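Local coordinates for protein dihydropyrimidinase (Brevibacillus agri, PDB 3SFW) that catalyses the hydrolytic ring opening of dihydropyrimidines and carries a pair of zinc ions, which probably activate the attacking water, at residues A[59-64]-A[314-319]; A[267-272]-A[416-421]; A[281-286]-A[333-338]; A[210-215]-A[288-293]. All coordinates share one frame; numbering follows the deposited sequence.

Contact 1: A[59-64]-A[314-319]; sequences THLDMP and SDHCPF. With ZN (zinc ion), chain F.
His60 and Asp315 meet at one zinc ion of the binuclear metal centre of this amidohydrolase TIM barrel. His60 is the second histidine of the His-X-His motif at the end of strand 49-59, and Asp315 follows strand 311-312. His60 NE2 and Asp315 OD1 each lie 2.1 Å from the zinc, whose other protein ligands are His58 and the carboxylated Lys150. The 2.9 Å between NE2 and OD1 therefore separates two fellow ligands and is no hydrogen bond. OD1 sits at the imidazole edge, in the ring plane, while carboxylate and ring are turned 72° apart. Asp315 gets there with CG anti to its backbone N (chi1 -165°), which returns the carboxylate to the metal although CB points away from 59-64.

A single beta bridge pairs Thr59 with His316, and beside it His60 N donates to His316 O at 3.0 Å, bent at the hydrogen (132°). The His316 ring is fixed by bonds of NE2 to Asp72 and of ND1 to the backbone N of Ile341, and Pro318 CD lies over one face. Leu61 CD2 reaches the edge of this ring in its plane, 3.6 Å from CD2 of His316. Beside the metal ligand, Cys317 SG rests 4.0 Å from His60 CB, and Met63 SD approaches Cys317 SG to 3.9 Å, a plain sulfur-sulfur packing contact.

Contact 2: A[267-272]-A[416-421]; sequences YLVLDI and NPFEGM
Val269 and Leu270 press their methyl groups onto one corner of the Phe418 ring. Val269 ends helix 265-269, which follows strand 258-263 of the TIM barrel, and Leu270 is the first residue beyond it; Phe418 belongs to the double turn that leads into strand 422-432. The corner is CE1: Val269 CG1 comes to 3.5 Å from it and Leu270 CD1 to 3.7 Å, both slanting in. Phe418 CG stands anti to its own carbonyl carbon (chi1 -49°), which carries the ring from the turn toward the helix, and Pro417 CG lies over one ring face. Val269 spreads its two branches between different partners. With chi1 at 74°, CG1 falls between backbone N and carbonyl carbon and faces the ring, whereas CG2 meets Met421 CE at 3.6 Å, the tip of a fully extended chain. Leu270 divides likewise: CD1 also packs on Pro417 CB at 4.3 Å, and CD2 lies 4.1 Å from Pro417 O. An alanine at Leu270 would probably open a gap beside Phe418 CE1 and Pro417 CB, leaving Val269 as the ring's remaining neighbour from 267-272.

Asn416 OD1 accepts from Phe418 N at 2.8 Å, an Asx turn within a type I turn, and a type II turn follows with Gly420 at phi 85°, where a CB would collide with the preceding carbonyl O. These bonds shape the turns, and other polar groups bond elsewhere, Pro417 O with Tyr285 OH. The two segments themselves meet through apolar side chains, packing that depends on shape and imposes little direction.

Contact 3: A[281-286]-A[333-338]; sequences EGAKYV and TKIPNG
Val286 and Ile335 form the apolar centre of a buried loop-to-loop contact, between the segment linking helix 265-269 to helix 295-305 and the one preceding helix 345-354. Their side chains cross at about a right angle. Ile335 CD1 touches Val286 CG2 at 3.8 Å and Ala283 CB at 3.9 Å, while Ile335 CG2 backs onto Val286 CB, also at 3.9 Å. The other branch of Val286, CG1, is anti to the backbone N (chi1 164°), and this sets it 3.6 Å from Asn337 ND2.

That amide is engaged at both ends: ND2 gives a weak hydrogen bond to Ile335 O at 2.9 Å within its own segment, and OD1 pairs with the hydroxyl of Ser288. Its rotation is thereby fixed with the nitrogen against the valine methyl.

Both loops belong to the catalytic end of the TIM barrel, where the segments that follow the strands frame the metal centre; Gly338 is about 8 Å from a zinc ion at the nearest atoms. Here the backbones are joined directly. Gly338 N donates to Val286 O at 3.0 Å, almost straight at the hydrogen (175°), and uses a lone pair in the carbonyl plane, as the C=O...N angle of 134° indicates. Gly338 adopts an extended conformation with positive phi, in which a CB would be jammed against the preceding carbonyl O. Residues 281-284 make a 3-10 turn that brings Ala283 and Val286 to the same side, and at its outer side Lys284 NZ bridges to Glu281 OE1 at 2.8 Å.

Contact 4: A[210-215]-A[288-293]; sequences YTRPPE and SPPLRE
Arg212 lies along Ser288 and Pro290, in a TIM-barrel loop with a cis peptide before Pro289, near the catalytic end of the barrel. Its CB packs on Pro290 CD at 3.7 Å. Farther out, CD lies 3.9 Å from both Pro290 CD and Ser288 OG. A bend at chi3 (79°) then turns the guanidinium so that its face meets the serine: Ser288 OG sits 3.2 Å from CZ, over the centre of the plane. Lying above the plane, it meets the N-H groups of NE and NH2 at a poor angle and is not hydrogen-bonded to them; it pairs instead with Asn337, while NH2 makes a salt bridge to Glu185. An alanine at Arg212 would probably leave Glu185 without this charged mate and uncover one side of Ser288 and Pro290.

The backbone of Arg212 serves the second arginine. Arg292 NH1 donates to Arg212 O at 2.9 Å, with an N-H...O angle of 159° and the oxygen near the guanidinium plane. Pro290 CD and Pro214 CA cover opposite faces of that guanidinium, sandwiching it and limiting its rotation, and NE and NH2 also bond Ser241 and Glu217. A water completes the bridge, 2.8 Å from Arg292 NH2 and 3.0 Å from Arg212 O.

Overall arrangement
Contact 1 is the deepest, its centre about 10 Å from that of the chain, and joins metal ligands and a beta bridge; contacts 2, 3 and 4 have their centres about 16 to 19 Å out. Contacts 3 and 4 are still buried, contact 2 only partly. The chemistry differs with place: metal coordination in contact 1, apolar packing in contact 2, packing plus one straight backbone bond in contact 3, and arginine bonding with a bound water in contact 4. Residues 267-293 supply one segment each to contacts 2, 3 and 4. Direct links connect them: Tyr285 OH with Pro417 O, Tyr267 OH with Pro289 O, and Ile272 N with Arg292 O. Phe319 of contact 1 packs on Pro336 and Asn337 of contact 3.

Contact 1: A[59-64]-A[314-319]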
loop_
_atom_site.group_PDB
_atom_site.type_symbol
_atom_site.label_atom_id
_atom_site.label_comp_id
_atom_site.label_asym_id
_atom_site.label_seq_id
_atom_site.Cartn_x
_atom_site.Cartn_y
_atom_site.Cartn_z
ATOM N N THR A 59 -9.566 31.508 -1.622
ATOM C CA THR A 59 -10.203 32.497 -2.532
ATOM C C THR A 59 -9.148 33.313 -3.277
ATOM O O THR A 59 -8.006 33.416 -2.832
ATOM C CB THR A 59 -11.171 33.448 -1.795
ATOM O OG1 THR A 59 -10.449 34.287 -0.874
ATOM C CG2 THR A 59 -12.192 32.603 -0.936
ATOM N N HIS A 60 -9.541 33.842 -4.434
ATOM C CA HIS A 60 -8.672 34.650 -5.281
ATOM C C HIS A 60 -9.456 35.880 -5.766
ATOM O O HIS A 60 -9.832 35.974 -6.958
ATOM C CB HIS A 60 -8.200 33.832 -6.503
ATOM C CG HIS A 60 -7.410 32.614 -6.133
ATOM N ND1 HIS A 60 -6.090 32.685 -5.736
ATOM C CD2 HIS A 60 -7.766 31.311 -6.051
ATOM C CE1 HIS A 60 -5.641 31.461 -5.493
ATOM N NE2 HIS A 60 -6.652 30.611 -5.647
ATOM N N LEU A 61 -9.766 36.787 -4.838
ATOM C CA LEU A 61 -10.557 37.964 -5.221
ATOM C C LEU A 61 -9.633 39.049 -5.819
ATOM O O LEU A 61 -8.527 39.302 -5.303
ATOM C CB LEU A 61 -11.264 38.525 -3.976
ATOM C CG LEU A 61 -12.121 37.511 -3.204
ATOM C CD1 LEU A 61 -12.905 38.238 -2.085
ATOM C CD2 LEU A 61 -13.135 36.841 -4.184
ATOM N N ASP A 62 -10.115 39.737 -6.864
ATOM C CA ASP A 62 -9.344 40.784 -7.523
ATOM C C ASP A 62 -7.941 40.335 -7.873
ATOM O O ASP A 62 -6.950 41.058 -7.622
ATOM C CB ASP A 62 -9.288 42.044 -6.645
ATOM C CG ASP A 62 -9.003 43.316 -7.451
ATOM O OD1 ASP A 62 -9.532 43.473 -8.579
ATOM O OD2 ASP A 62 -8.248 44.167 -6.935
ATOM N N MET A 63 -7.831 39.118 -8.376
ATOM C CA MET A 63 -6.527 38.512 -8.613
ATOM C C MET A 63 -6.102 38.744 -10.069
ATOM O O MET A 63 -6.820 38.380 -10.999
ATOM C CB MET A 63 -6.641 36.995 -8.394
ATOM C CG MET A 63 -5.299 36.239 -8.660
ATOM S SD MET A 63 -5.680 34.529 -9.117
ATOM C CE MET A 63 -4.105 33.752 -9.133
ATOM N N PRO A 64 -4.891 39.251 -10.280
ATOM C CA PRO A 64 -4.374 39.296 -11.667
ATOM C C PRO A 64 -3.894 37.915 -12.120
ATOM O O PRO A 64 -3.013 37.328 -11.474
ATOM C CB PRO A 64 -3.171 40.257 -11.560
ATOM C CG PRO A 64 -2.681 40.083 -10.113
ATOM C CD PRO A 64 -3.911 39.728 -9.274
ATOM N N SER A 314 -13.259 26.796 -1.791
ATOM C CA SER A 314 -13.899 26.962 -3.126
ATOM C C SER A 314 -12.870 27.037 -4.272
ATOM O O SER A 314 -13.185 26.608 -5.391
ATOM C CB SER A 314 -14.775 28.240 -3.171
ATOM O OG SER A 314 -13.967 29.376 -2.896
ATOM N N ASP A 315 -11.672 27.603 -4.016
ATOM C CA ASP A 315 -10.770 28.060 -5.130
ATOM C C ASP A 315 -11.573 29.031 -6.029
ATOM O O ASP A 315 -11.500 29.002 -7.280
ATOM C CB ASP A 315 -10.128 26.893 -5.950
ATOM C CG ASP A 315 -8.961 27.342 -6.825
ATOM O OD1 ASP A 315 -8.366 28.423 -6.533
ATOM O OD2 ASP A 315 -8.663 26.611 -7.823
ATOM N N HIS A 316 -12.306 29.923 -5.389
ATOM C CA HIS A 316 -13.098 30.916 -6.150
ATOM C C HIS A 316 -12.126 31.783 -6.962
ATOM O O HIS A 316 -11.291 32.490 -6.394
ATOM C CB HIS A 316 -13.866 31.826 -5.185
ATOM C CG HIS A 316 -14.793 32.773 -5.883
ATOM N ND1 HIS A 316 -15.848 32.329 -6.658
ATOM C CD2 HIS A 316 -14.841 34.121 -5.902
ATOM C CE1 HIS A 316 -16.496 33.372 -7.147
ATOM N NE2 HIS A 316 -15.895 34.475 -6.713
ATOM N N CYS A 317 -12.263 31.757 -8.290
ATOM C CA CYS A 317 -11.271 32.423 -9.134
ATOM C C CYS A 317 -12.054 32.760 -10.451
ATOM O O CYS A 317 -11.779 32.188 -11.505
ATOM C CB CYS A 317 -10.091 31.455 -9.365
ATOM S SG CYS A 317 -8.622 32.257 -10.145
ATOM N N PRO A 318 -13.055 33.651 -10.347
ATOM C CA PRO A 318 -14.065 33.765 -11.416
ATOM C C PRO A 318 -13.600 34.617 -12.613
ATOM O O PRO A 318 -12.939 35.661 -12.440
ATOM C CB PRO A 318 -15.247 34.428 -10.700
ATOM C CG PRO A 318 -14.537 35.345 -9.685
ATOM C CD PRO A 318 -13.435 34.433 -9.155
ATOM N N PHE A 319 -13.970 34.172 -13.811
ATOM C CA PHE A 319 -13.810 34.987 -15.024
ATOM C C PHE A 319 -15.093 34.837 -15.816
ATOM O O PHE A 319 -15.600 33.711 -15.983
ATOM C CB PHE A 319 -12.653 34.439 -15.854
ATOM C CG PHE A 319 -11.322 34.480 -15.149
ATOM C CD1 PHE A 319 -10.588 35.671 -15.094
ATOM C CD2 PHE A 319 -10.806 33.333 -14.524
ATOM C CE1 PHE A 319 -9.365 35.732 -14.396
ATOM C CE2 PHE A 319 -9.542 33.369 -13.848
ATOM C CZ PHE A 319 -8.804 34.565 -13.832
HETATM ZN ZN ZN F . -6.314 28.550 -5.975
#

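Contact 2: A[267-272]-A[416-421]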
loop_
_atom_site.group_PDB
_atom_site.type_symbol
_atom_site.label_atom_id
_atom_site.label_comp_id
_atom_site.label_asym_id
_atom_site.label_seq_id
_atom_site.Cartn_x
_atom_site.Cartn_y
_atom_site.Cartn_z
ATOM N N TYR A 267 -14.862 19.434 -7.554
ATOM C CA TYR A 267 -14.286 18.092 -7.730
ATOM C C TYR A 267 -15.185 17.017 -7.139
ATOM O O TYR A 267 -15.006 15.859 -7.428
ATOM C CB TYR A 267 -12.856 18.016 -7.161
ATOM C CG TYR A 267 -11.968 19.084 -7.761
ATOM C CD1 TYR A 267 -11.465 20.132 -6.975
ATOM C CD2 TYR A 267 -11.652 19.051 -9.139
ATOM C CE1 TYR A 267 -10.685 21.152 -7.531
ATOM C CE2 TYR A 267 -10.841 20.036 -9.698
ATOM C CZ TYR A 267 -10.359 21.083 -8.897
ATOM O OH TYR A 267 -9.546 22.048 -9.481
ATOM N N LEU A 268 -16.149 17.435 -6.305
ATOM C CA LEU A 268 -17.122 16.526 -5.701
ATOM C C LEU A 268 -18.313 16.208 -6.609
ATOM O O LEU A 268 -18.839 15.105 -6.550
ATOM C CB LEU A 268 -17.605 17.012 -4.311
ATOM C CG LEU A 268 -16.477 17.102 -3.260
ATOM C CD1 LEU A 268 -17.010 17.902 -2.000
ATOM C CD2 LEU A 268 -15.994 15.687 -2.884
ATOM N N VAL A 269 -18.739 17.180 -7.413
ATOM C CA VAL A 269 -20.031 17.119 -8.061
ATOM C C VAL A 269 -19.936 17.337 -9.577
ATOM O O VAL A 269 -20.947 17.169 -10.267
ATOM C CB VAL A 269 -21.070 18.122 -7.401
ATOM C CG1 VAL A 269 -20.787 19.609 -7.762
ATOM C CG2 VAL A 269 -22.469 17.806 -7.790
ATOM N N LEU A 270 -18.769 17.755 -10.060
ATOM C CA LEU A 270 -18.546 17.925 -11.509
ATOM C C LEU A 270 -17.460 17.019 -12.021
ATOM O O LEU A 270 -16.650 16.524 -11.246
ATOM C CB LEU A 270 -18.183 19.381 -11.861
ATOM C CG LEU A 270 -19.188 20.471 -11.454
ATOM C CD1 LEU A 270 -18.612 21.869 -11.776
ATOM C CD2 LEU A 270 -20.524 20.327 -12.197
ATOM N N ASP A 271 -17.534 16.647 -13.318
ATOM C CA ASP A 271 -16.576 15.682 -13.861
ATOM C C ASP A 271 -16.079 16.104 -15.243
ATOM O O ASP A 271 -16.597 17.067 -15.805
ATOM C CB ASP A 271 -17.149 14.251 -13.868
ATOM C CG ASP A 271 -18.178 14.033 -14.950
ATOM O OD1 ASP A 271 -17.785 13.820 -16.109
ATOM O OD2 ASP A 271 -19.364 14.100 -14.641
ATOM N N ILE A 272 -15.033 15.423 -15.726
ATOM C CA ILE A 272 -14.235 15.855 -16.857
ATOM C C ILE A 272 -15.150 16.024 -18.085
ATOM O O ILE A 272 -14.852 16.803 -18.970
ATOM C CB ILE A 272 -13.151 14.797 -17.157
ATOM C CG1 ILE A 272 -12.167 15.280 -18.237
ATOM C CG2 ILE A 272 -13.779 13.390 -17.504
ATOM C CD1 ILE A 272 -11.006 14.295 -18.472
ATOM N N ASN A 416 -22.901 30.389 -13.945
ATOM C CA ASN A 416 -22.658 29.574 -12.746
ATOM C C ASN A 416 -22.406 28.153 -13.207
ATOM O O ASN A 416 -23.203 27.597 -13.995
ATOM C CB ASN A 416 -23.888 29.650 -11.865
ATOM C CG ASN A 416 -23.663 29.026 -10.495
ATOM O OD1 ASN A 416 -23.366 27.836 -10.398
ATOM N ND2 ASN A 416 -23.784 29.837 -9.442
ATOM N N PRO A 417 -21.272 27.558 -12.793
ATOM C CA PRO A 417 -20.945 26.214 -13.292
ATOM C C PRO A 417 -21.886 25.127 -12.786
ATOM O O PRO A 417 -21.915 24.037 -13.351
ATOM C CB PRO A 417 -19.500 25.979 -12.789
ATOM C CG PRO A 417 -19.440 26.838 -11.494
ATOM C CD PRO A 417 -20.315 28.055 -11.776
ATOM N N PHE A 418 -22.661 25.440 -11.749
ATOM C CA PHE A 418 -23.684 24.563 -11.258
ATOM C C PHE A 418 -25.092 24.881 -11.793
ATOM O O PHE A 418 -26.081 24.451 -11.217
ATOM C CB PHE A 418 -23.687 24.571 -9.704
ATOM C CG PHE A 418 -22.316 24.378 -9.111
ATOM C CD1 PHE A 418 -21.654 23.152 -9.240
ATOM C CD2 PHE A 418 -21.626 25.470 -8.502
ATOM C CE1 PHE A 418 -20.329 22.965 -8.711
ATOM C CE2 PHE A 418 -20.317 25.289 -7.981
ATOM C CZ PHE A 418 -19.672 24.053 -8.076
ATOM N N GLU A 419 -25.163 25.662 -12.866
ATOM C CA GLU A 419 -26.440 26.032 -13.472
ATOM C C GLU A 419 -27.406 24.845 -13.568
ATOM O O GLU A 419 -27.097 23.824 -14.174
ATOM C CB GLU A 419 -26.194 26.649 -14.846
ATOM C CG GLU A 419 -27.481 27.288 -15.450
ATOM C CD GLU A 419 -27.923 28.510 -14.694
ATOM O OE1 GLU A 419 -27.033 29.329 -14.314
ATOM O OE2 GLU A 419 -29.172 28.706 -14.571
ATOM N N GLY A 420 -28.607 25.037 -13.048
ATOM C CA GLY A 420 -29.669 23.999 -13.114
ATOM C C GLY A 420 -29.618 22.957 -12.009
ATOM O O GLY A 420 -30.507 22.121 -11.913
ATOM N N MET A 421 -28.567 22.977 -11.176
ATOM C CA MET A 421 -28.460 21.966 -10.107
ATOM C C MET A 421 -29.562 22.098 -9.076
ATOM O O MET A 421 -29.770 23.162 -8.504
ATOM C CB MET A 421 -27.096 22.063 -9.398
ATOM C CG MET A 421 -26.834 20.872 -8.469
ATOM S SD MET A 421 -25.215 21.217 -7.741
ATOM C CE MET A 421 -25.135 19.899 -6.513
#

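Contact 3: A[281-286]-A[333-338]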
loop_
_atom_site.group_PDB
_atom_site.type_symbol
_atom_site.label_atom_id
_atom_site.label_comp_id
_atom_site.label_asym_id
_atom_site.label_seq_id
_atom_site.Cartn_x
_atom_site.Cartn_y
_atom_site.Cartn_z
ATOM N N GLU A 281 -18.556 26.083 -24.622
ATOM C CA GLU A 281 -19.146 26.081 -23.256
ATOM C C GLU A 281 -18.222 25.404 -22.253
ATOM O O GLU A 281 -18.222 25.753 -21.050
ATOM C CB GLU A 281 -20.527 25.403 -23.198
ATOM C CG GLU A 281 -21.640 26.220 -23.802
ATOM C CD GLU A 281 -22.195 27.303 -22.869
ATOM O OE1 GLU A 281 -22.589 27.007 -21.722
ATOM O OE2 GLU A 281 -22.387 28.429 -23.362
ATOM N N GLY A 282 -17.403 24.492 -22.767
ATOM C CA GLY A 282 -16.409 23.766 -21.967
ATOM C C GLY A 282 -15.465 24.729 -21.223
ATOM O O GLY A 282 -14.936 24.366 -20.162
ATOM N N ALA A 283 -15.229 25.918 -21.795
ATOM C CA ALA A 283 -14.279 26.894 -21.182
ATOM C C ALA A 283 -14.786 27.376 -19.821
ATOM O O ALA A 283 -13.990 27.791 -18.960
ATOM C CB ALA A 283 -14.041 28.082 -22.091
ATOM N N LYS A 284 -16.094 27.316 -19.618
ATOM C CA LYS A 284 -16.673 27.620 -18.287
ATOM C C LYS A 284 -16.103 26.729 -17.168
ATOM O O LYS A 284 -16.133 27.122 -15.982
ATOM C CB LYS A 284 -18.171 27.428 -18.329
ATOM C CG LYS A 284 -18.898 28.514 -19.140
ATOM C CD LYS A 284 -20.410 28.222 -19.190
ATOM C CE LYS A 284 -21.176 29.403 -19.762
ATOM N NZ LYS A 284 -22.663 29.119 -19.895
ATOM N N TYR A 285 -15.642 25.534 -17.543
ATOM C CA TYR A 285 -15.203 24.530 -16.552
ATOM C C TYR A 285 -13.697 24.371 -16.525
ATOM O O TYR A 285 -13.185 23.396 -15.956
ATOM C CB TYR A 285 -15.865 23.153 -16.851
ATOM C CG TYR A 285 -17.357 23.247 -16.723
ATOM C CD1 TYR A 285 -17.967 23.073 -15.478
ATOM C CD2 TYR A 285 -18.157 23.674 -17.814
ATOM C CE1 TYR A 285 -19.343 23.267 -15.313
ATOM C CE2 TYR A 285 -19.545 23.837 -17.663
ATOM C CZ TYR A 285 -20.124 23.640 -16.391
ATOM O OH TYR A 285 -21.481 23.842 -16.169
ATOM N N VAL A 286 -12.986 25.316 -17.146
ATOM C CA VAL A 286 -11.514 25.254 -17.188
ATOM C C VAL A 286 -10.934 25.922 -15.908
ATOM O O VAL A 286 -11.206 27.067 -15.635
ATOM C CB VAL A 286 -10.973 25.991 -18.457
ATOM C CG1 VAL A 286 -9.445 26.296 -18.315
ATOM C CG2 VAL A 286 -11.243 25.109 -19.684
ATOM N N THR A 333 -4.809 27.032 -23.726
ATOM C CA THR A 333 -3.782 27.502 -22.777
ATOM C C THR A 333 -3.969 28.965 -22.400
ATOM O O THR A 333 -3.407 29.436 -21.410
ATOM C CB THR A 333 -2.313 27.277 -23.265
ATOM O OG1 THR A 333 -1.986 28.220 -24.293
ATOM C CG2 THR A 333 -2.014 25.812 -23.688
ATOM N N LYS A 334 -4.757 29.698 -23.178
ATOM C CA LYS A 334 -5.028 31.097 -22.873
ATOM C C LYS A 334 -6.375 31.342 -22.229
ATOM O O LYS A 334 -6.779 32.488 -22.043
ATOM C CB LYS A 334 -4.874 31.971 -24.124
ATOM C CG LYS A 334 -3.422 31.940 -24.638
ATOM C CD LYS A 334 -3.214 32.933 -25.787
ATOM C CE LYS A 334 -1.736 32.913 -26.205
ATOM N NZ LYS A 334 -1.625 33.273 -27.650
ATOM N N ILE A 335 -7.101 30.279 -21.906
ATOM C CA ILE A 335 -8.375 30.456 -21.171
ATOM C C ILE A 335 -7.957 30.729 -19.701
ATOM O O ILE A 335 -7.190 29.962 -19.157
ATOM C CB ILE A 335 -9.257 29.154 -21.159
ATOM C CG1 ILE A 335 -9.638 28.674 -22.586
ATOM C CG2 ILE A 335 -10.499 29.405 -20.361
ATOM C CD1 ILE A 335 -10.290 27.264 -22.606
ATOM N N PRO A 336 -8.340 31.902 -19.151
ATOM C CA PRO A 336 -7.961 32.163 -17.764
ATOM C C PRO A 336 -8.556 31.065 -16.869
ATOM O O PRO A 336 -9.714 30.679 -17.037
ATOM C CB PRO A 336 -8.576 33.539 -17.472
ATOM C CG PRO A 336 -9.642 33.760 -18.599
ATOM C CD PRO A 336 -9.050 33.048 -19.771
ATOM N N ASN A 337 -7.713 30.449 -16.050
ATOM C CA ASN A 337 -8.126 29.239 -15.280
ATOM C C ASN A 337 -8.836 29.661 -13.983
ATOM O O ASN A 337 -8.313 30.484 -13.221
ATOM C CB ASN A 337 -6.897 28.425 -14.834
ATOM C CG ASN A 337 -6.214 27.649 -15.944
ATOM O OD1 ASN A 337 -5.386 26.816 -15.634
ATOM N ND2 ASN A 337 -6.474 27.971 -17.224
ATOM N N GLY A 338 -10.007 29.106 -13.719
ATOM C CA GLY A 338 -10.727 29.396 -12.456
ATOM C C GLY A 338 -12.220 29.302 -12.603
ATOM O O GLY A 338 -12.787 29.616 -13.665
#

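Contact 4: A[210-215]-A[288-293]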
loop_
_atom_site.group_PDB
_atom_site.type_symbol
_atom_site.label_atom_id
_atom_site.label_comp_id
_atom_site.label_asym_id
_atom_site.label_seq_id
_atom_site.Cartn_x
_atom_site.Cartn_y
_atom_site.Cartn_z
ATOM N N TYR A 210 -6.844 16.929 -20.604
ATOM C CA TYR A 210 -5.992 15.875 -21.096
ATOM C C TYR A 210 -4.520 16.143 -20.904
ATOM O O TYR A 210 -3.729 15.204 -20.848
ATOM C CB TYR A 210 -6.268 15.592 -22.561
ATOM C CG TYR A 210 -7.658 15.061 -22.838
ATOM C CD1 TYR A 210 -8.195 15.133 -24.133
ATOM C CD2 TYR A 210 -8.409 14.442 -21.844
ATOM C CE1 TYR A 210 -9.469 14.601 -24.421
ATOM C CE2 TYR A 210 -9.699 13.936 -22.114
ATOM C CZ TYR A 210 -10.193 13.976 -23.427
ATOM O OH TYR A 210 -11.479 13.505 -23.703
ATOM N N THR A 211 -4.137 17.422 -20.817
ATOM C CA THR A 211 -2.739 17.790 -20.706
ATOM C C THR A 211 -2.299 17.924 -19.217
ATOM O O THR A 211 -1.144 18.282 -18.931
ATOM C CB THR A 211 -2.455 19.157 -21.397
ATOM O OG1 THR A 211 -3.371 20.159 -20.918
ATOM C CG2 THR A 211 -2.619 19.048 -22.952
ATOM N N ARG A 212 -3.241 17.690 -18.304
ATOM C CA ARG A 212 -2.898 17.627 -16.854
ATOM C C ARG A 212 -3.375 16.337 -16.192
ATOM O O ARG A 212 -4.254 16.382 -15.318
ATOM C CB ARG A 212 -3.519 18.819 -16.113
ATOM C CG ARG A 212 -3.504 20.107 -16.931
ATOM C CD ARG A 212 -4.275 21.223 -16.209
ATOM N NE ARG A 212 -3.498 21.850 -15.134
ATOM C CZ ARG A 212 -2.713 22.930 -15.290
ATOM N NH1 ARG A 212 -2.599 23.530 -16.494
ATOM N NH2 ARG A 212 -2.105 23.483 -14.231
ATOM N N PRO A 213 -2.793 15.174 -16.565
ATOM C CA PRO A 213 -3.381 13.918 -16.080
ATOM C C PRO A 213 -3.249 13.750 -14.575
ATOM O O PRO A 213 -2.376 14.383 -13.947
ATOM C CB PRO A 213 -2.558 12.831 -16.783
ATOM C CG PRO A 213 -1.736 13.524 -17.821
ATOM C CD PRO A 213 -1.573 14.939 -17.361
ATOM N N PRO A 214 -4.102 12.913 -13.983
ATOM C CA PRO A 214 -4.090 12.815 -12.506
ATOM C C PRO A 214 -2.763 12.349 -11.946
ATOM O O PRO A 214 -2.418 12.670 -10.812
ATOM C CB PRO A 214 -5.210 11.798 -12.193
ATOM C CG PRO A 214 -5.645 11.254 -13.520
ATOM C CD PRO A 214 -5.224 12.181 -14.599
ATOM N N GLU A 215 -2.038 11.523 -12.711
ATOM C CA GLU A 215 -0.725 11.080 -12.286
ATOM C C GLU A 215 0.217 12.253 -12.001
ATOM O O GLU A 215 1.087 12.117 -11.158
ATOM C CB GLU A 215 -0.121 10.141 -13.327
ATOM C CG GLU A 215 -0.900 8.786 -13.438
ATOM C CD GLU A 215 -2.205 8.785 -14.310
ATOM O OE1 GLU A 215 -2.578 9.780 -14.981
ATOM O OE2 GLU A 215 -2.875 7.726 -14.306
ATOM N N SER A 288 -7.775 24.500 -12.593
ATOM C CA SER A 288 -6.703 23.498 -12.437
ATOM C C SER A 288 -6.580 23.169 -10.962
ATOM O O SER A 288 -6.779 24.047 -10.159
ATOM C CB SER A 288 -5.366 24.067 -12.913
ATOM O OG SER A 288 -5.444 24.386 -14.308
ATOM N N PRO A 289 -6.321 21.907 -10.609
ATOM C CA PRO A 289 -6.318 20.722 -11.469
ATOM C C PRO A 289 -7.619 20.570 -12.181
ATOM O O PRO A 289 -8.637 21.108 -11.767
ATOM C CB PRO A 289 -6.129 19.554 -10.487
ATOM C CG PRO A 289 -6.573 20.106 -9.154
ATOM C CD PRO A 289 -6.155 21.544 -9.181
ATOM N N PRO A 290 -7.584 19.879 -13.334
ATOM C CA PRO A 290 -8.816 19.834 -14.129
ATOM C C PRO A 290 -9.862 18.929 -13.483
ATOM O O PRO A 290 -9.537 18.042 -12.690
ATOM C CB PRO A 290 -8.333 19.221 -15.457
ATOM C CG PRO A 290 -7.148 18.324 -15.055
ATOM C CD PRO A 290 -6.486 19.072 -13.872
ATOM N N LEU A 291 -11.094 19.041 -13.944
ATOM C CA LEU A 291 -12.134 18.063 -13.598
ATOM C C LEU A 291 -11.684 16.664 -14.026
ATOM O O LEU A 291 -10.906 16.531 -14.983
ATOM C CB LEU A 291 -13.443 18.467 -14.306
ATOM C CG LEU A 291 -14.076 19.736 -13.748
ATOM C CD1 LEU A 291 -15.404 20.033 -14.485
ATOM C CD2 LEU A 291 -14.353 19.566 -12.238
ATOM N N ARG A 292 -12.138 15.649 -13.282
ATOM C CA ARG A 292 -11.615 14.279 -13.336
ATOM C C ARG A 292 -12.727 13.320 -13.767
ATOM O O ARG A 292 -13.931 13.648 -13.713
ATOM C CB ARG A 292 -11.128 13.838 -11.940
ATOM C CG ARG A 292 -10.062 14.773 -11.338
ATOM C CD ARG A 292 -8.843 14.879 -12.339
ATOM N NE ARG A 292 -7.634 15.435 -11.679
ATOM C CZ ARG A 292 -6.489 15.675 -12.319
ATOM N NH1 ARG A 292 -6.358 15.366 -13.629
ATOM N NH2 ARG A 292 -5.435 16.144 -11.651
ATOM N N GLU A 293 -12.330 12.111 -14.110
ATOM C CA GLU A 293 -13.311 11.040 -14.361
ATOM C C GLU A 293 -14.192 10.919 -13.124
ATOM O O GLU A 293 -13.704 10.998 -12.003
ATOM C CB GLU A 293 -12.582 9.730 -14.618
ATOM C CG GLU A 293 -11.876 9.716 -15.972
ATOM C CD GLU A 293 -10.997 8.469 -16.213
ATOM O OE1 GLU A 293 -10.574 7.770 -15.260
ATOM O OE2 GLU A 293 -10.493 8.357 -17.344
HETATM O O HOH W 1 -3.088 17.292 -12.726
#